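Putative glycosyl hydrolase (Parabacteroides distasonis, PDB 4QHZ) binds magnesium and is probably a hydrolase of the 3-keto-disaccharide hydrolase family, whose fold belongs to the concanavalin-like clan. Local coordinates at residues D73-D76 and G77-T80; T139-N142 and G143-G146. All coordinates share one frame; numbering follows the deposited sequence.

In the fold
Counted from the N terminus, contact 1 comes first: residues 73-80 fold back on themselves as a tight beta hairpin at the surface, and its second strand, 78-80, pairs with strand 237-245 of the larger antiparallel sheet. Contact 2 opens only after contact 1 has closed, so the two stand in series and neither nest nor cross. Contact 2, 139-146, holds a buried turn in the long loop that runs from strand 127-131, at the edge of the smaller sheet, to strand 165-177 of the larger. The centres of contacts 1 and 2 lie about 27 Å apart and their nearest atoms about 16 Å, without touching. The magnesium ligand S119 is about 8 Å from F79, side chain to side chain.

Contact 1. Residues D73-D76 and G77-T80; sequences DVHD and GVFT
H75 NE2 and T80 OG1 meet at 2.7 Å across the hairpin; either may be the donor. At the other end of the imidazole, ND1 donates to D76 OD2 over 2.7 Å, nearly straight at 171° and in the ring plane, though it reaches the carboxylate on its anti side. Bonds at both nitrogens fix the ring's rotation, and chi1 of 63° sets CG between the backbone N and carbonyl carbon, turning the ring so that one face meets V78 and NE2 reaches T80. T80 OG1 is also bonded to S237 OG. The backbone ladder has two hydrogen-bonded pairs, D73 with T80 and H75 with V78; H75 N reaches V78 O at 2.9 Å. Over one ring face V78 CG2 makes a CH-pi contact, 3.9 Å from the centroid of the H75 ring and 23° off the ring normal. With the imidazole gone, as in an alanine here, D76 OD2 would probably lose its ring donor and V78 CG2 the face it packs on. On the sheet face of V74 and F79, V74 CG2 lies 4.0 Å from F79 CB, while the F79 ring turns inward to F54 and F238. The register and the type I' turn from H75 to V78 define a two-residue beta hairpin, D76-G77 at its tip.

Contact 2. Residues T139-N142 and G143-G146; sequences TYVN and GQTG
G143 N donates to Y140 O at 3.0 Å, closing a tight turn in which the donor stands 49° above the carbonyl plane; Q144 N to V141 O, at 3.5 Å, is a weak second bond. The Q144 side chain then folds back beside the turn. With chi1 at 80°, CG lies between its backbone N and carbonyl carbon, and the chain extends from there, running alongside V141 in the same direction. Its OE1 rests 3.6 Å from V141 CG1, so the amide oxygen lies against an aliphatic branch. A water gives that oxygen a polar partner, donating to Q144 OE1 at 2.9 Å and weakly accepting from T139 N, and so makes a loose bridge between the glutamine and T139, the residue just before the turn. Nearer the backbone, the T139 methyl packs obliquely on Q144, CG2 to CB 3.5 Å, while T139 OG1 is directed elsewhere, to S113 and Q114. The Y140 ring comes up to G143, its CE2 3.7 Å from G143 CA. A CB on G143 would fall 2.3 Å from that same CE2, too close for this ring position, which is consistent with a glycine here. Beyond this, Y140 OH bonds to Y149 OH, and the Y140 side chain is about 8 Å from the bound magnesium ion. The second subunit closes over N142 and V141: N142 ND2 bonds to S23 O and N142 OD1 to F25 N of that subunit, and V141 packs on its P28. Within the chain, G143 O accepts from Q114 and from Q130 of strand 127-131, and the G146 backbone pairs with Q130, so this loop turn is fastened between that strand, the neighbouring subunit and Q199 of strand 196-203, which reaches G146 O.

Contact 1. Residues D73-D76 and G77-T80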
# COMPACT_ATOMS: atom_id res chain seq x y z
N ASP C 73 15.72 -37.25 -4.37
CA ASP C 73 15.99 -38.21 -5.44
C ASP C 73 15.63 -37.67 -6.82
O ASP C 73 14.47 -37.39 -7.09
CB ASP C 73 15.25 -39.51 -5.16
CG ASP C 73 15.67 -40.13 -3.83
OD1 ASP C 73 16.83 -40.56 -3.73
OD2 ASP C 73 14.85 -40.17 -2.89
N VAL C 74 16.64 -37.55 -7.67
CA VAL C 74 16.49 -37.03 -9.03
C VAL C 74 16.33 -38.18 -10.01
O VAL C 74 17.15 -39.08 -10.03
CB VAL C 74 17.72 -36.19 -9.45
CG1 VAL C 74 17.58 -35.69 -10.87
CG2 VAL C 74 17.91 -35.02 -8.49
N HIS C 75 15.26 -38.14 -10.81
CA HIS C 75 14.95 -39.21 -11.76
C HIS C 75 13.91 -38.73 -12.75
O HIS C 75 13.05 -37.93 -12.39
CB HIS C 75 14.41 -40.45 -11.03
CG HIS C 75 13.12 -40.19 -10.31
ND1 HIS C 75 11.89 -40.48 -10.85
CD2 HIS C 75 12.87 -39.64 -9.10
CE1 HIS C 75 10.94 -40.14 -10.00
NE2 HIS C 75 11.51 -39.61 -8.93
N ASP C 76 14.00 -39.20 -13.98
CA ASP C 76 12.97 -38.95 -14.99
C ASP C 76 12.63 -37.47 -15.16
O ASP C 76 11.48 -37.12 -15.44
CB ASP C 76 11.69 -39.72 -14.64
CG ASP C 76 11.94 -41.19 -14.42
OD1 ASP C 76 12.36 -41.86 -15.39
OD2 ASP C 76 11.74 -41.67 -13.29
N GLY C 77 13.62 -36.60 -14.99
CA GLY C 77 13.42 -35.16 -15.16
C GLY C 77 12.71 -34.47 -14.01
O GLY C 77 12.32 -33.32 -14.13
N VAL C 78 12.50 -35.18 -12.90
CA VAL C 78 11.88 -34.60 -11.71
C VAL C 78 12.77 -34.91 -10.51
O VAL C 78 13.71 -35.69 -10.62
CB VAL C 78 10.46 -35.16 -11.45
CG1 VAL C 78 9.61 -35.11 -12.72
CG2 VAL C 78 10.49 -36.59 -10.93
N PHE C 79 12.47 -34.30 -9.37
CA PHE C 79 13.06 -34.78 -8.13
C PHE C 79 11.98 -35.00 -7.08
O PHE C 79 10.95 -34.32 -7.06
CB PHE C 79 14.21 -33.88 -7.62
CG PHE C 79 13.80 -32.50 -7.18
CD1 PHE C 79 13.73 -31.46 -8.10
CD2 PHE C 79 13.58 -32.22 -5.84
CE1 PHE C 79 13.40 -30.17 -7.69
CE2 PHE C 79 13.25 -30.94 -5.42
CZ PHE C 79 13.16 -29.91 -6.35
N THR C 80 12.22 -35.99 -6.22
CA THR C 80 11.22 -36.48 -5.30
C THR C 80 11.74 -36.33 -3.88
O THR C 80 12.89 -36.65 -3.59
CB THR C 80 10.89 -37.95 -5.61
OG1 THR C 80 10.49 -38.07 -6.97
CG2 THR C 80 9.76 -38.46 -4.71

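Contact 2. Residues T139-N142 and G143-G146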
# COMPACT_ATOMS: atom_id res chain seq x y z
N THR C 139 -9.27 -29.70 4.74
CA THR C 139 -8.37 -29.41 5.85
C THR C 139 -8.73 -28.02 6.37
O THR C 139 -9.68 -27.40 5.90
CB THR C 139 -6.89 -29.50 5.42
OG1 THR C 139 -6.04 -29.41 6.58
CG2 THR C 139 -6.53 -28.37 4.43
N TYR C 140 -7.98 -27.52 7.35
CA TYR C 140 -8.24 -26.15 7.82
C TYR C 140 -7.84 -25.17 6.72
O TYR C 140 -6.76 -25.29 6.12
CB TYR C 140 -7.56 -25.83 9.16
CG TYR C 140 -6.12 -26.25 9.37
CD1 TYR C 140 -5.82 -27.48 9.95
CD2 TYR C 140 -5.07 -25.39 9.08
CE1 TYR C 140 -4.50 -27.87 10.17
CE2 TYR C 140 -3.75 -25.77 9.31
CZ TYR C 140 -3.48 -27.00 9.86
OH TYR C 140 -2.18 -27.38 10.10
N VAL C 141 -8.74 -24.23 6.44
CA VAL C 141 -8.66 -23.44 5.20
C VAL C 141 -7.49 -22.46 5.21
O VAL C 141 -6.94 -22.16 4.15
CB VAL C 141 -9.98 -22.68 4.90
CG1 VAL C 141 -11.11 -23.67 4.68
CG2 VAL C 141 -10.34 -21.68 6.01
N ASN C 142 -7.11 -21.97 6.39
CA ASN C 142 -5.96 -21.08 6.49
C ASN C 142 -4.63 -21.83 6.39
O ASN C 142 -3.57 -21.21 6.42
CB ASN C 142 -6.01 -20.23 7.78
CG ASN C 142 -5.99 -21.06 9.05
OD1 ASN C 142 -6.57 -22.16 9.11
ND2 ASN C 142 -5.32 -20.55 10.07
N GLY C 143 -4.68 -23.16 6.26
CA GLY C 143 -3.48 -23.96 6.04
C GLY C 143 -3.56 -24.89 4.84
O GLY C 143 -2.77 -25.83 4.73
N GLN C 144 -4.50 -24.64 3.93
CA GLN C 144 -4.63 -25.48 2.75
C GLN C 144 -3.71 -24.98 1.64
O GLN C 144 -2.95 -24.03 1.82
CB GLN C 144 -6.10 -25.57 2.30
CG GLN C 144 -6.65 -24.40 1.50
CD GLN C 144 -8.12 -24.59 1.17
OE1 GLN C 144 -8.94 -24.74 2.07
NE2 GLN C 144 -8.45 -24.60 -0.11
N THR C 145 -3.75 -25.66 0.49
CA THR C 145 -2.84 -25.40 -0.61
C THR C 145 -2.84 -23.93 -1.02
O THR C 145 -3.90 -23.35 -1.23
CB THR C 145 -3.21 -26.26 -1.83
OG1 THR C 145 -3.35 -27.63 -1.42
CG2 THR C 145 -2.15 -26.14 -2.91
N GLY C 146 -1.66 -23.34 -1.15
CA GLY C 146 -1.53 -21.96 -1.59
C GLY C 146 -1.80 -20.91 -0.51
O GLY C 146 -1.72 -19.72 -0.78
O HOH W 1 -10.26 -27.28 2.42